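Long-range contacts in WZI (Escherichia coli, PDB 2YNK), which is an outer-membrane beta-barrel lectin that binds carbohydrate and takes part in assembling the group 1 capsule on the cell surface: residues G367-G372 with R387-K392; E328-R333 with D361-D366; N128-Y133 with M166-G171; L143-V148 with T170-Q175; R232-G237 with S246-G251. All coordinates share one frame; numbering follows the deposited sequence.

Contact 1 of 5, residues G367-G372 with R387-K392; sequences GQLVAG and RLVYAK
Leu-369 reaches across to Ala-391 and Val-389 on the next strand of the barrel wall. Its CB lies 4.1 Å from Tyr-390 O. CG, anti to the backbone N (chi1 178°), stays at the same 4.1 Å from Tyr-390 O. At the tip, CD1 comes within 4.2 Å of Ala-391 CB and 4.4 Å of Val-389 CG2. Further along the same face, Ala-371 CB packs on Val-389 CB at 4.1 Å.

Beneath these side chains the backbones pair antiparallel. Val-370 and Tyr-390 exchange two straight hydrogen bonds, the shorter from Tyr-390 N to Val-370 O at 3.0 Å. Gly-372 and Leu-388 exchange another two, as do Gln-368 and Lys-392, where the bond from Lys-392 N is weak. On the opposite face Gln-368 and Lys-392 lie side by side, pointing the same way.

Together the segments belong to the hairpin of strands 368-377 and 383-393. Strand 322-331 flanks it on one side and strand 408-422 on the other, while Met-363, from a loop, packs against Leu-369.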
# COMPACT_ATOMS: atom_id res chain seq x y z
N GLY A 367 -12.57 -13.12 4.18
CA GLY A 367 -13.37 -12.09 3.54
C GLY A 367 -13.48 -12.24 2.04
O GLY A 367 -12.56 -12.71 1.38
N GLN A 368 -14.62 -11.83 1.50
CA GLN A 368 -14.83 -11.75 0.05
C GLN A 368 -15.16 -10.30 -0.31
O GLN A 368 -15.95 -9.65 0.38
CB GLN A 368 -15.98 -12.66 -0.37
CG GLN A 368 -15.85 -14.07 0.16
CD GLN A 368 -17.03 -14.92 -0.23
OE1 GLN A 368 -17.33 -15.07 -1.41
NE2 GLN A 368 -17.70 -15.49 0.76
N LEU A 369 -14.55 -9.79 -1.38
CA LEU A 369 -14.67 -8.38 -1.74
C LEU A 369 -14.60 -8.13 -3.24
O LEU A 369 -13.72 -8.65 -3.93
CB LEU A 369 -13.58 -7.58 -1.02
CG LEU A 369 -13.46 -6.08 -1.26
CD1 LEU A 369 -13.19 -5.38 0.06
CD2 LEU A 369 -12.36 -5.74 -2.26
N VAL A 370 -15.57 -7.37 -3.74
CA VAL A 370 -15.56 -6.83 -5.08
C VAL A 370 -15.68 -5.32 -4.93
O VAL A 370 -16.53 -4.84 -4.18
CB VAL A 370 -16.75 -7.34 -5.90
CG1 VAL A 370 -16.64 -6.86 -7.34
CG2 VAL A 370 -16.81 -8.86 -5.84
N ALA A 371 -14.82 -4.58 -5.61
CA ALA A 371 -14.85 -3.12 -5.52
C ALA A 371 -14.49 -2.48 -6.84
O ALA A 371 -13.57 -2.93 -7.53
CB ALA A 371 -13.92 -2.63 -4.43
N GLY A 372 -15.22 -1.43 -7.18
CA GLY A 372 -14.93 -0.65 -8.37
C GLY A 372 -14.69 0.77 -7.93
O GLY A 372 -15.28 1.22 -6.95
N ARG A 387 -16.79 5.26 -5.59
CA ARG A 387 -16.37 3.93 -5.23
C ARG A 387 -17.52 3.10 -4.71
O ARG A 387 -18.17 3.49 -3.75
CB ARG A 387 -15.28 4.01 -4.17
CG ARG A 387 -14.79 2.66 -3.72
CD ARG A 387 -13.42 2.76 -3.07
NE ARG A 387 -13.14 1.53 -2.33
CZ ARG A 387 -13.47 1.31 -1.06
NH1 ARG A 387 -14.10 2.23 -0.33
NH2 ARG A 387 -13.17 0.15 -0.50
N LEU A 388 -17.78 1.97 -5.36
CA LEU A 388 -18.76 1.00 -4.88
C LEU A 388 -18.03 -0.23 -4.36
O LEU A 388 -16.97 -0.59 -4.87
CB LEU A 388 -19.72 0.59 -6.00
CG LEU A 388 -20.66 1.67 -6.54
CD1 LEU A 388 -21.31 1.22 -7.84
CD2 LEU A 388 -21.73 2.03 -5.52
N VAL A 389 -18.61 -0.87 -3.35
CA VAL A 389 -18.00 -2.05 -2.76
C VAL A 389 -19.03 -2.98 -2.12
O VAL A 389 -19.97 -2.54 -1.49
CB VAL A 389 -16.91 -1.64 -1.74
CG1 VAL A 389 -17.35 -0.40 -0.97
CG2 VAL A 389 -16.60 -2.77 -0.78
N TYR A 390 -18.83 -4.28 -2.34
CA TYR A 390 -19.59 -5.34 -1.69
C TYR A 390 -18.57 -6.19 -0.95
O TYR A 390 -17.56 -6.58 -1.53
CB TYR A 390 -20.33 -6.20 -2.71
CG TYR A 390 -20.91 -7.49 -2.15
CD1 TYR A 390 -20.10 -8.61 -1.94
CD2 TYR A 390 -22.26 -7.58 -1.82
CE1 TYR A 390 -20.62 -9.78 -1.42
CE2 TYR A 390 -22.79 -8.75 -1.30
CZ TYR A 390 -21.97 -9.85 -1.11
OH TYR A 390 -22.49 -11.02 -0.59
N ALA A 391 -18.85 -6.51 0.33
CA ALA A 391 -17.88 -7.21 1.17
C ALA A 391 -18.53 -8.06 2.29
O ALA A 391 -19.19 -7.53 3.17
CB ALA A 391 -16.91 -6.21 1.77
N LYS A 392 -18.33 -9.37 2.23
CA LYS A 392 -18.64 -10.26 3.35
C LYS A 392 -17.38 -10.37 4.18
O LYS A 392 -16.34 -10.76 3.66
CB LYS A 392 -19.04 -11.65 2.87
CG LYS A 392 -20.35 -11.70 2.10
CD LYS A 392 -20.79 -13.14 1.84
CE LYS A 392 -21.56 -13.76 3.01
NZ LYS A 392 -20.73 -14.06 4.21

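Contact 2 of 5, residues E328-R333 with D361-D366; sequences EAHDTR and DAMGGD
His-330 is held between two carboxylates, Asp-361 from the opposing loop and Glu-328 from its own strand. Its ND1 donates to Asp-361 OD2, at a modelled 2.5 Å whose shortness is doubtful at this resolution; the ring and carboxylate planes are 47° apart. The second bond, from NE2 to Glu-328 OE2, is 2.7 Å long and nearly straight at 173°. Glu-328 OE2 lies in the ring plane and is met on its anti side. Donation from both nitrogens between two acids is consistent with a positively charged imidazole.

Thr-332 carries the next part of the contact. Its OG1, set between the backbone N and the carbonyl carbon (chi1 61°), lies 2.9 Å from Gly-364 O and accepts a hydrogen bond from Gly-367 N, while CG2 rests 3.5 Å from Met-363 CE. Asp-366 N bonds to Thr-332 O at 2.8 Å, approaching from well above the carbonyl plane. Beside it, Arg-333 packs CG on Asp-366 O at 3.6 Å and turns its guanidinium back to grip Asp-331 OD2 side-on, through NE and NH2.

Where strand 322-331 ends, Asp-331 OD1 accepts from Arg-333 N in an Asx turn. The facing loop makes a type I beta turn from Asp-361 to Gly-364; the backbone angles of Gly-364 call for glycine. This buried loop, leading into strand 368-377, folds against the end of strand 322-331, its neighbour in the barrel sheet.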
# COMPACT_ATOMS: atom_id res chain seq x y z
N GLU A 328 -11.84 -4.75 -8.90
CA GLU A 328 -10.95 -5.62 -8.16
C GLU A 328 -11.71 -6.59 -7.23
O GLU A 328 -12.63 -6.17 -6.52
CB GLU A 328 -9.98 -4.75 -7.35
CG GLU A 328 -8.78 -5.49 -6.77
CD GLU A 328 -7.71 -4.57 -6.21
OE1 GLU A 328 -7.42 -3.52 -6.83
OE2 GLU A 328 -7.15 -4.89 -5.14
N ALA A 329 -11.33 -7.87 -7.25
CA ALA A 329 -11.97 -8.90 -6.42
C ALA A 329 -10.96 -9.56 -5.48
O ALA A 329 -9.86 -9.89 -5.91
CB ALA A 329 -12.64 -9.95 -7.29
N HIS A 330 -11.33 -9.72 -4.21
CA HIS A 330 -10.47 -10.39 -3.22
C HIS A 330 -11.17 -11.58 -2.62
O HIS A 330 -12.39 -11.58 -2.48
CB HIS A 330 -10.15 -9.45 -2.06
CG HIS A 330 -9.30 -8.27 -2.43
ND1 HIS A 330 -8.67 -7.53 -1.51
CD2 HIS A 330 -8.97 -7.70 -3.67
CE1 HIS A 330 -7.99 -6.54 -2.11
NE2 HIS A 330 -8.17 -6.65 -3.43
N ASP A 331 -10.40 -12.59 -2.23
CA ASP A 331 -10.92 -13.69 -1.42
C ASP A 331 -9.87 -14.12 -0.40
O ASP A 331 -8.86 -14.73 -0.76
CB ASP A 331 -11.35 -14.87 -2.30
CG ASP A 331 -12.09 -15.95 -1.51
OD1 ASP A 331 -11.52 -16.45 -0.52
OD2 ASP A 331 -13.24 -16.30 -1.88
N THR A 332 -10.10 -13.80 0.87
CA THR A 332 -9.15 -14.13 1.93
C THR A 332 -9.60 -15.33 2.78
O THR A 332 -9.15 -15.51 3.91
CB THR A 332 -8.85 -12.90 2.80
OG1 THR A 332 -10.06 -12.45 3.43
CG2 THR A 332 -8.26 -11.79 1.95
N ARG A 333 -10.49 -16.15 2.23
CA ARG A 333 -10.70 -17.48 2.77
C ARG A 333 -9.55 -18.38 2.32
O ARG A 333 -8.69 -17.97 1.54
CB ARG A 333 -12.03 -18.06 2.27
CG ARG A 333 -13.25 -17.27 2.71
CD ARG A 333 -14.53 -17.84 2.12
NE ARG A 333 -14.62 -17.55 0.69
CZ ARG A 333 -15.58 -18.01 -0.10
NH1 ARG A 333 -16.55 -18.79 0.38
NH2 ARG A 333 -15.58 -17.69 -1.39
N ASP A 361 -4.54 -7.89 4.05
CA ASP A 361 -5.63 -7.15 3.41
C ASP A 361 -6.50 -6.41 4.42
O ASP A 361 -6.74 -6.89 5.52
CB ASP A 361 -6.50 -8.12 2.59
CG ASP A 361 -7.37 -7.41 1.55
OD1 ASP A 361 -7.33 -6.16 1.44
OD2 ASP A 361 -8.10 -8.14 0.84
N ALA A 362 -7.01 -5.24 4.02
CA ALA A 362 -7.78 -4.37 4.93
C ALA A 362 -8.95 -5.08 5.65
O ALA A 362 -9.29 -4.72 6.77
CB ALA A 362 -8.27 -3.14 4.18
N MSE A 363 -9.55 -6.07 4.99
CA MSE A 363 -10.68 -6.85 5.52
C MSE A 363 -10.38 -7.75 6.70
O MSE A 363 -11.20 -7.93 7.59
CB MSE A 363 -11.10 -7.87 4.47
CG MSE A 363 -12.25 -7.39 3.62
SE MSE A 363 -12.65 -8.74 2.24
CE MSE A 363 -10.88 -9.51 1.81
N GLY A 364 -9.20 -8.35 6.67
CA GLY A 364 -8.88 -9.46 7.56
C GLY A 364 -9.10 -10.74 6.80
O GLY A 364 -9.26 -10.73 5.58
N GLY A 365 -9.11 -11.85 7.53
CA GLY A 365 -9.26 -13.17 6.92
C GLY A 365 -10.70 -13.58 6.74
O GLY A 365 -11.60 -13.03 7.37
N ASP A 366 -10.89 -14.57 5.86
CA ASP A 366 -12.19 -15.14 5.51
C ASP A 366 -13.13 -14.19 4.76
O ASP A 366 -14.33 -14.43 4.69
CB ASP A 366 -12.89 -15.69 6.75
CG ASP A 366 -12.00 -16.59 7.58
OD1 ASP A 366 -11.15 -17.29 6.99
OD2 ASP A 366 -12.17 -16.58 8.82

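Contact 3 of 5, residues N128-Y133 with M166-G171; sequences NANGAY and MRPMTG. With OCT (N-octane), chain B.
Asn-130 and Pro-168 bury the most surface here, with Arg-167 third. The proline ring meets the asparagine side chain at about a right angle: Pro-168 CG sits 3.7 Å from Asn-130 CB, and Pro-168 CD is 3.8 Å from Asn-130 OD1. That same oxygen lies 3.5 Å from Arg-167 NE, a close polar approach without a hydrogen bond, with the amide and guanidinium planes 61° apart. The amide's other end, ND2, bonds instead to Gln-147.

Arg-167 leaves the backbone with CG anti to its carbonyl carbon (chi1 -58°) and bends at chi3. Its NH2 forms a salt bridge with Glu-116. Asn-128 ND2 stands at the guanidinium edge, 3.7 Å from Arg-167 NH2; both are donors, and Glu-116 accepts from both, weakly in the case of Asn-128.

Both segments also border a bound n-octane, Ala-132 through CB at 4.0 Å from C3 and Thr-170 through OG1 at 3.4 Å from C8. The asparagine presented to Pro-168 occupies the second position of a type II beta turn from Ala-129 to Ala-132, closed by Ala-132 N bonding to Ala-129 O. Gly-131 fills the third position with the positive phi that suits glycine in this turn.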
# COMPACT_ATOMS: atom_id res chain seq x y z
N ASN A 128 2.61 9.64 18.48
CA ASN A 128 3.47 8.65 17.84
C ASN A 128 4.33 9.19 16.69
O ASN A 128 4.13 10.30 16.20
CB ASN A 128 2.64 7.47 17.36
CG ASN A 128 1.93 7.75 16.07
OD1 ASN A 128 2.48 7.54 15.02
ND2 ASN A 128 0.70 8.23 16.15
N ALA A 129 5.29 8.37 16.27
CA ALA A 129 6.21 8.76 15.22
C ALA A 129 6.08 7.85 13.99
O ALA A 129 7.09 7.44 13.42
CB ALA A 129 7.63 8.72 15.76
N ASN A 130 4.84 7.54 13.60
CA ASN A 130 4.56 6.70 12.43
C ASN A 130 5.02 7.40 11.13
O ASN A 130 4.85 8.61 10.94
CB ASN A 130 3.07 6.33 12.34
CG ASN A 130 2.59 5.39 13.48
OD1 ASN A 130 1.39 5.09 13.60
ND2 ASN A 130 3.52 4.93 14.31
N GLY A 131 5.63 6.63 10.24
CA GLY A 131 6.18 7.20 9.04
C GLY A 131 7.59 7.73 9.22
O GLY A 131 8.29 7.91 8.23
N ALA A 132 8.02 7.95 10.47
CA ALA A 132 9.33 8.57 10.72
C ALA A 132 10.42 7.60 10.34
O ALA A 132 10.45 6.49 10.85
CB ALA A 132 9.49 8.99 12.17
N TYR A 133 11.31 8.02 9.44
CA TYR A 133 12.50 7.25 9.12
C TYR A 133 13.68 8.15 8.79
O TYR A 133 13.53 9.34 8.50
CB TYR A 133 12.24 6.32 7.93
CG TYR A 133 12.02 7.07 6.64
CD1 TYR A 133 13.09 7.44 5.82
CD2 TYR A 133 10.74 7.44 6.24
CE1 TYR A 133 12.89 8.15 4.64
CE2 TYR A 133 10.52 8.14 5.06
CZ TYR A 133 11.60 8.50 4.27
OH TYR A 133 11.36 9.20 3.11
N MSE A 166 -3.04 -0.63 9.14
CA MSE A 166 -2.37 -1.03 10.37
C MSE A 166 -1.26 -0.04 10.59
O MSE A 166 -0.84 0.64 9.66
CB MSE A 166 -1.73 -2.40 10.18
CG MSE A 166 -1.22 -2.46 8.72
SE MSE A 166 0.62 -3.09 8.67
CE MSE A 166 1.49 -1.32 8.80
N ARG A 167 -0.75 0.03 11.81
CA ARG A 167 0.27 1.01 12.12
C ARG A 167 1.60 0.47 11.65
O ARG A 167 1.90 -0.70 11.91
CB ARG A 167 0.30 1.33 13.61
CG ARG A 167 -1.04 1.84 14.11
CD ARG A 167 -1.00 2.24 15.57
NE ARG A 167 -1.04 3.68 15.69
CZ ARG A 167 -2.11 4.39 16.03
NH1 ARG A 167 -3.26 3.81 16.34
NH2 ARG A 167 -2.02 5.70 16.08
N PRO A 168 2.39 1.31 10.96
CA PRO A 168 3.67 0.84 10.43
C PRO A 168 4.59 0.43 11.58
O PRO A 168 4.51 1.00 12.67
CB PRO A 168 4.21 2.06 9.68
CG PRO A 168 3.53 3.23 10.30
CD PRO A 168 2.18 2.74 10.70
N MSE A 169 5.45 -0.56 11.32
CA MSE A 169 6.25 -1.18 12.37
C MSE A 169 7.64 -0.69 12.31
O MSE A 169 8.16 -0.36 11.23
CB MSE A 169 6.29 -2.68 12.19
CG MSE A 169 4.88 -3.26 12.08
SE MSE A 169 5.04 -5.20 11.80
CE MSE A 169 5.48 -5.14 9.87
N THR A 170 8.29 -0.67 13.47
CA THR A 170 9.65 -0.19 13.59
C THR A 170 10.62 -1.24 13.12
O THR A 170 10.56 -2.39 13.58
CB THR A 170 9.97 0.20 15.03
OG1 THR A 170 9.34 1.45 15.32
CG2 THR A 170 11.47 0.34 15.25
N GLY A 171 11.51 -0.85 12.20
CA GLY A 171 12.45 -1.79 11.63
C GLY A 171 13.39 -1.25 10.56
O GLY A 171 13.45 -0.04 10.30
C1 OCT B . 14.72 9.25 12.41
C2 OCT B . 14.49 7.98 13.20
C3 OCT B . 13.00 7.77 13.51
C4 OCT B . 12.77 6.50 14.33
C5 OCT B . 11.37 6.45 14.93
C6 OCT B . 11.05 5.08 15.54
C7 OCT B . 10.71 5.09 17.03
C8 OCT B . 9.55 4.18 17.39

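Contact 4 of 5, residues L143-V148 with T170-Q175; sequences LSFGQV and TGFLMQ. With OCT (N-octane), chain B.
Two neighbouring antiparallel strands of the barrel wall meet here, pairing Ser-144 with Leu-173 and Phe-145 with Phe-172. Ser-144 and Leu-173 exchange backbone hydrogen bonds, the shorter from Ser-144 N to Leu-173 O at 2.8 Å. Gly-146 and Gly-171 do the same, with Gly-171 N reaching Gly-146 O at 2.9 Å.

On one face of the sheet the two phenylalanines dominate. Phe-145 CG is anti to the backbone N (chi1 -178°); CD1 of its ring lies over the centre of the Phe-172 ring, 3.4 Å above its plane. The planes are inclined at 54°, an oblique pair. Farther round the Phe-145 ring, CZ touches Thr-170 CG2 at 3.7 Å. At the other end of the strand, Leu-143 CD1 packs on Met-174 CG at 4.1 Å, and a bound dodecane touches Leu-143.

At Gly-146 the chain turns a corner, with backbone angles that call for glycine. In this barrel, strand 170-176 lies between strand 141-145 and strand 193-201. Beyond the corner, Gln-147 NE2 donates to Thr-170 OG1 at 2.9 Å, with the hydroxyl oxygen 18° out of the amide plane. The same NE2 lies 3.5 Å from C8 of the bound n-octane; OE1 bonds to Asn-130. On the opposite face, Ser-144 CB meets Leu-173 CB at 4.2 Å, and Leu-173 packs against Pro-31. Val-148, past the corner, touches Pro-31 as well.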
# COMPACT_ATOMS: atom_id res chain seq x y z
N LEU A 143 19.28 1.93 2.59
CA LEU A 143 19.12 1.32 3.90
C LEU A 143 18.36 2.28 4.78
O LEU A 143 18.72 3.44 4.90
CB LEU A 143 20.48 1.01 4.54
CG LEU A 143 20.43 0.32 5.91
CD1 LEU A 143 19.55 -0.93 5.89
CD2 LEU A 143 21.84 -0.01 6.39
N SER A 144 17.30 1.77 5.42
CA SER A 144 16.37 2.62 6.15
C SER A 144 16.09 2.12 7.58
O SER A 144 16.01 0.92 7.82
CB SER A 144 15.07 2.65 5.38
OG SER A 144 14.16 3.50 6.04
N PHE A 145 15.92 3.05 8.52
CA PHE A 145 15.41 2.70 9.84
C PHE A 145 14.29 3.64 10.21
O PHE A 145 14.38 4.85 9.97
CB PHE A 145 16.49 2.76 10.93
CG PHE A 145 15.97 2.35 12.29
CD1 PHE A 145 15.86 1.01 12.62
CD2 PHE A 145 15.55 3.30 13.21
CE1 PHE A 145 15.35 0.62 13.86
CE2 PHE A 145 15.05 2.92 14.44
CZ PHE A 145 14.95 1.59 14.77
N GLY A 146 13.24 3.08 10.82
CA GLY A 146 12.08 3.86 11.23
C GLY A 146 10.79 3.06 11.25
O GLY A 146 10.81 1.83 11.38
N GLN A 147 9.67 3.76 11.13
CA GLN A 147 8.38 3.13 11.01
C GLN A 147 7.85 3.43 9.64
O GLN A 147 7.01 4.33 9.48
CB GLN A 147 7.41 3.63 12.09
CG GLN A 147 7.77 3.12 13.47
CD GLN A 147 6.82 3.56 14.56
OE1 GLN A 147 6.10 4.56 14.43
NE2 GLN A 147 6.81 2.82 15.66
N VAL A 148 8.35 2.69 8.64
CA VAL A 148 7.98 2.94 7.24
C VAL A 148 6.90 1.97 6.78
O VAL A 148 7.09 0.76 6.84
CB VAL A 148 9.19 2.83 6.29
CG1 VAL A 148 8.75 3.03 4.84
CG2 VAL A 148 10.27 3.82 6.68
N THR A 170 8.29 -0.67 13.47
CA THR A 170 9.65 -0.19 13.59
C THR A 170 10.62 -1.24 13.12
O THR A 170 10.56 -2.39 13.58
CB THR A 170 9.97 0.20 15.03
OG1 THR A 170 9.34 1.45 15.32
CG2 THR A 170 11.47 0.34 15.25
N GLY A 171 11.51 -0.85 12.20
CA GLY A 171 12.45 -1.79 11.63
C GLY A 171 13.39 -1.25 10.56
O GLY A 171 13.45 -0.04 10.30
N PHE A 172 14.13 -2.19 9.97
CA PHE A 172 15.09 -1.91 8.91
C PHE A 172 14.49 -2.31 7.57
O PHE A 172 13.71 -3.26 7.48
CB PHE A 172 16.38 -2.68 9.17
CG PHE A 172 17.12 -2.20 10.39
CD1 PHE A 172 18.05 -1.18 10.29
CD2 PHE A 172 16.87 -2.76 11.63
CE1 PHE A 172 18.73 -0.73 11.41
CE2 PHE A 172 17.55 -2.31 12.75
CZ PHE A 172 18.48 -1.30 12.64
N LEU A 173 14.86 -1.58 6.53
CA LEU A 173 14.34 -1.83 5.19
C LEU A 173 15.42 -1.51 4.14
O LEU A 173 16.18 -0.56 4.29
CB LEU A 173 13.09 -0.98 4.97
CG LEU A 173 12.24 -1.26 3.72
CD1 LEU A 173 10.82 -0.79 3.98
CD2 LEU A 173 12.82 -0.59 2.47
N MSE A 174 15.49 -2.33 3.09
CA MSE A 174 16.53 -2.21 2.09
C MSE A 174 15.98 -2.45 0.71
O MSE A 174 15.13 -3.32 0.53
CB MSE A 174 17.68 -3.16 2.39
CG MSE A 174 19.00 -2.43 2.16
SE MSE A 174 20.54 -3.62 2.46
CE MSE A 174 21.50 -3.38 0.74
N GLN A 175 16.48 -1.67 -0.25
CA GLN A 175 15.96 -1.62 -1.63
C GLN A 175 17.02 -1.18 -2.64
O GLN A 175 17.98 -0.52 -2.27
CB GLN A 175 14.88 -0.56 -1.72
CG GLN A 175 13.53 -1.01 -1.26
CD GLN A 175 12.48 0.04 -1.46
OE1 GLN A 175 11.32 -0.18 -1.13
NE2 GLN A 175 12.87 1.20 -2.01
C1 OCT B . 14.72 9.25 12.41
C2 OCT B . 14.49 7.98 13.20
C3 OCT B . 13.00 7.77 13.51
C4 OCT B . 12.77 6.50 14.33
C5 OCT B . 11.37 6.45 14.93
C6 OCT B . 11.05 5.08 15.54
C7 OCT B . 10.71 5.09 17.03
C8 OCT B . 9.55 4.18 17.39

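Contact 5 of 5, residues R232-G237 with S246-G251; sequences RIMQWG and SNFWDG
This is a surface contact of side chains, in which Trp-236 and Met-234 on strand 226-236 receive Asn-247 and Phe-248 from the loop that follows. Arg-232, Met-234 and Trp-236 are every second residue of the strand, and their side chains all point toward the loop.

Trp-236, its CG anti to the backbone N (chi1 176°), is met twice. Its NE1 donates to Asn-247 OD1 at 2.8 Å, the nitrogen in the carbonyl plane and the amide turned only 28° from the indole. Over one face of the indole stands Phe-248, its CD1 3.9 Å above the ring plane, making an edge-to-face pair with centroids 5.1 Å apart and planes at 66°. Phe-248 CB adds a contact of 3.6 Å with Trp-236 CZ2. An inverse gamma turn centred on Phe-248 bends the loop at this residue.

Next to CD1 on the phenyl ring, Phe-248 CE1 meets Met-234, a selenomethionine, whose CE lies 3.6 Å away; SE is 5.3 Å from the ring centroid, an oblique Met-aromatic contact. At the other end Arg-232 NH2 lies 3.7 Å from Asp-250 CB; its salt bridge to OD1 is long, and the position of that oxygen is doubtful. The firmer ionic partner of Arg-232 is Glu-298, through NH1.

The loop therefore rests on this strand chiefly through aromatic and other apolar packing, with the indole N-H to Asn-247 bond as the one hydrogen bond across the two segments.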
# COMPACT_ATOMS: atom_id res chain seq x y z
N ARG A 232 7.71 -13.24 0.32
CA ARG A 232 7.66 -14.13 1.46
C ARG A 232 7.77 -13.33 2.76
O ARG A 232 8.51 -12.36 2.85
CB ARG A 232 8.79 -15.16 1.32
CG ARG A 232 8.77 -16.30 2.32
CD ARG A 232 9.80 -17.35 1.94
NE ARG A 232 10.35 -18.06 3.10
CZ ARG A 232 9.76 -19.07 3.73
NH1 ARG A 232 8.56 -19.52 3.35
NH2 ARG A 232 10.37 -19.64 4.77
N ILE A 233 7.02 -13.76 3.77
CA ILE A 233 7.02 -13.15 5.10
C ILE A 233 7.08 -14.25 6.14
O ILE A 233 6.36 -15.24 6.01
CB ILE A 233 5.74 -12.33 5.33
CG1 ILE A 233 5.93 -10.88 4.92
CG2 ILE A 233 5.32 -12.36 6.79
CD1 ILE A 233 6.83 -10.09 5.85
N MSE A 234 7.91 -14.09 7.16
CA MSE A 234 7.83 -15.00 8.30
C MSE A 234 7.64 -14.25 9.59
O MSE A 234 8.29 -13.24 9.86
CB MSE A 234 8.99 -15.98 8.39
CG MSE A 234 10.35 -15.32 8.35
SE MSE A 234 11.71 -16.64 8.88
CE MSE A 234 13.12 -15.90 7.70
N GLN A 235 6.70 -14.74 10.40
CA GLN A 235 6.46 -14.22 11.74
C GLN A 235 7.31 -15.05 12.69
O GLN A 235 7.12 -16.25 12.80
CB GLN A 235 4.97 -14.35 12.06
CG GLN A 235 4.46 -13.41 13.14
CD GLN A 235 2.94 -13.38 13.20
OE1 GLN A 235 2.35 -12.54 13.89
NE2 GLN A 235 2.29 -14.31 12.49
N TRP A 236 8.25 -14.41 13.37
CA TRP A 236 9.36 -15.11 14.00
C TRP A 236 9.84 -14.38 15.23
O TRP A 236 9.62 -13.18 15.36
CB TRP A 236 10.47 -15.27 12.96
CG TRP A 236 11.75 -15.90 13.46
CD1 TRP A 236 12.07 -17.26 13.52
CD2 TRP A 236 12.93 -15.22 13.97
NE1 TRP A 236 13.32 -17.44 14.02
CE2 TRP A 236 13.89 -16.26 14.32
CE3 TRP A 236 13.28 -13.89 14.17
CZ2 TRP A 236 15.13 -15.96 14.85
CZ3 TRP A 236 14.54 -13.59 14.70
CH2 TRP A 236 15.44 -14.60 15.03
N GLY A 237 10.46 -15.08 16.17
CA GLY A 237 10.95 -14.45 17.40
C GLY A 237 9.86 -14.08 18.41
O GLY A 237 8.68 -14.42 18.22
N SER A 246 20.69 -19.58 13.82
CA SER A 246 20.43 -20.92 13.29
C SER A 246 18.94 -21.12 13.03
O SER A 246 18.52 -21.31 11.89
CB SER A 246 20.97 -21.98 14.25
OG SER A 246 20.77 -23.29 13.74
N ASN A 247 18.14 -21.06 14.09
CA ASN A 247 16.69 -21.22 13.98
C ASN A 247 16.12 -20.29 12.91
O ASN A 247 15.16 -20.64 12.22
CB ASN A 247 16.02 -20.97 15.33
CG ASN A 247 14.51 -21.05 15.26
OD1 ASN A 247 13.84 -20.08 14.90
ND2 ASN A 247 13.96 -22.21 15.62
N PHE A 248 16.71 -19.11 12.78
CA PHE A 248 16.41 -18.20 11.69
C PHE A 248 16.90 -18.82 10.37
O PHE A 248 18.01 -18.56 9.92
CB PHE A 248 17.09 -16.85 11.95
CG PHE A 248 16.80 -15.81 10.91
CD1 PHE A 248 15.57 -15.17 10.88
CD2 PHE A 248 17.77 -15.45 9.98
CE1 PHE A 248 15.31 -14.20 9.92
CE2 PHE A 248 17.51 -14.48 9.03
CZ PHE A 248 16.28 -13.86 9.00
N TRP A 249 16.07 -19.67 9.78
CA TRP A 249 16.33 -20.17 8.44
C TRP A 249 15.06 -20.41 7.66
O TRP A 249 13.95 -20.20 8.17
CB TRP A 249 17.26 -21.38 8.44
CG TRP A 249 16.91 -22.57 9.31
CD1 TRP A 249 17.78 -23.28 10.14
CD2 TRP A 249 15.61 -23.28 9.45
NE1 TRP A 249 17.14 -24.31 10.77
CE2 TRP A 249 15.84 -24.37 10.40
CE3 TRP A 249 14.34 -23.12 8.91
CZ2 TRP A 249 14.83 -25.25 10.78
CZ3 TRP A 249 13.33 -24.01 9.30
CH2 TRP A 249 13.57 -25.04 10.21
N ASP A 250 15.24 -20.83 6.40
CA ASP A 250 14.14 -21.01 5.46
C ASP A 250 14.34 -22.31 4.68
O ASP A 250 14.76 -22.29 3.52
CB ASP A 250 14.08 -19.80 4.52
CG ASP A 250 14.26 -18.48 5.26
OD1 ASP A 250 13.57 -18.27 6.27
OD2 ASP A 250 15.12 -17.67 4.85
N GLY A 251 14.05 -23.43 5.33
CA GLY A 251 14.22 -24.75 4.72
C GLY A 251 13.75 -25.87 5.63
O GLY A 251 12.55 -26.08 5.81

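How the contacts relate
All five contacts reach the same closed antiparallel sheet. Contacts 1 and 2 adjoin, centres about 9 Å apart, because strands 322-331 and 368-377 are neighbours: Leu-369 O lies 2.6 Å from His-330 N, a probable hydrogen bond. Contacts 3 and 4, also about 9 Å between centres, share Thr-170 and Gly-171; Ala-132 O lies 2.9 Å from Gln-147 N, and both border the same n-octane. Contact 1 lies on the opposite side of the chain's centre from contacts 3 and 4, about 32 Å from contact 4 between centres, whereas contact 2 comes within about 7 Å of contact 3 at the nearest atoms. Contact 5 touches none of the others; its nearest atoms are about 7 Å from contact 3.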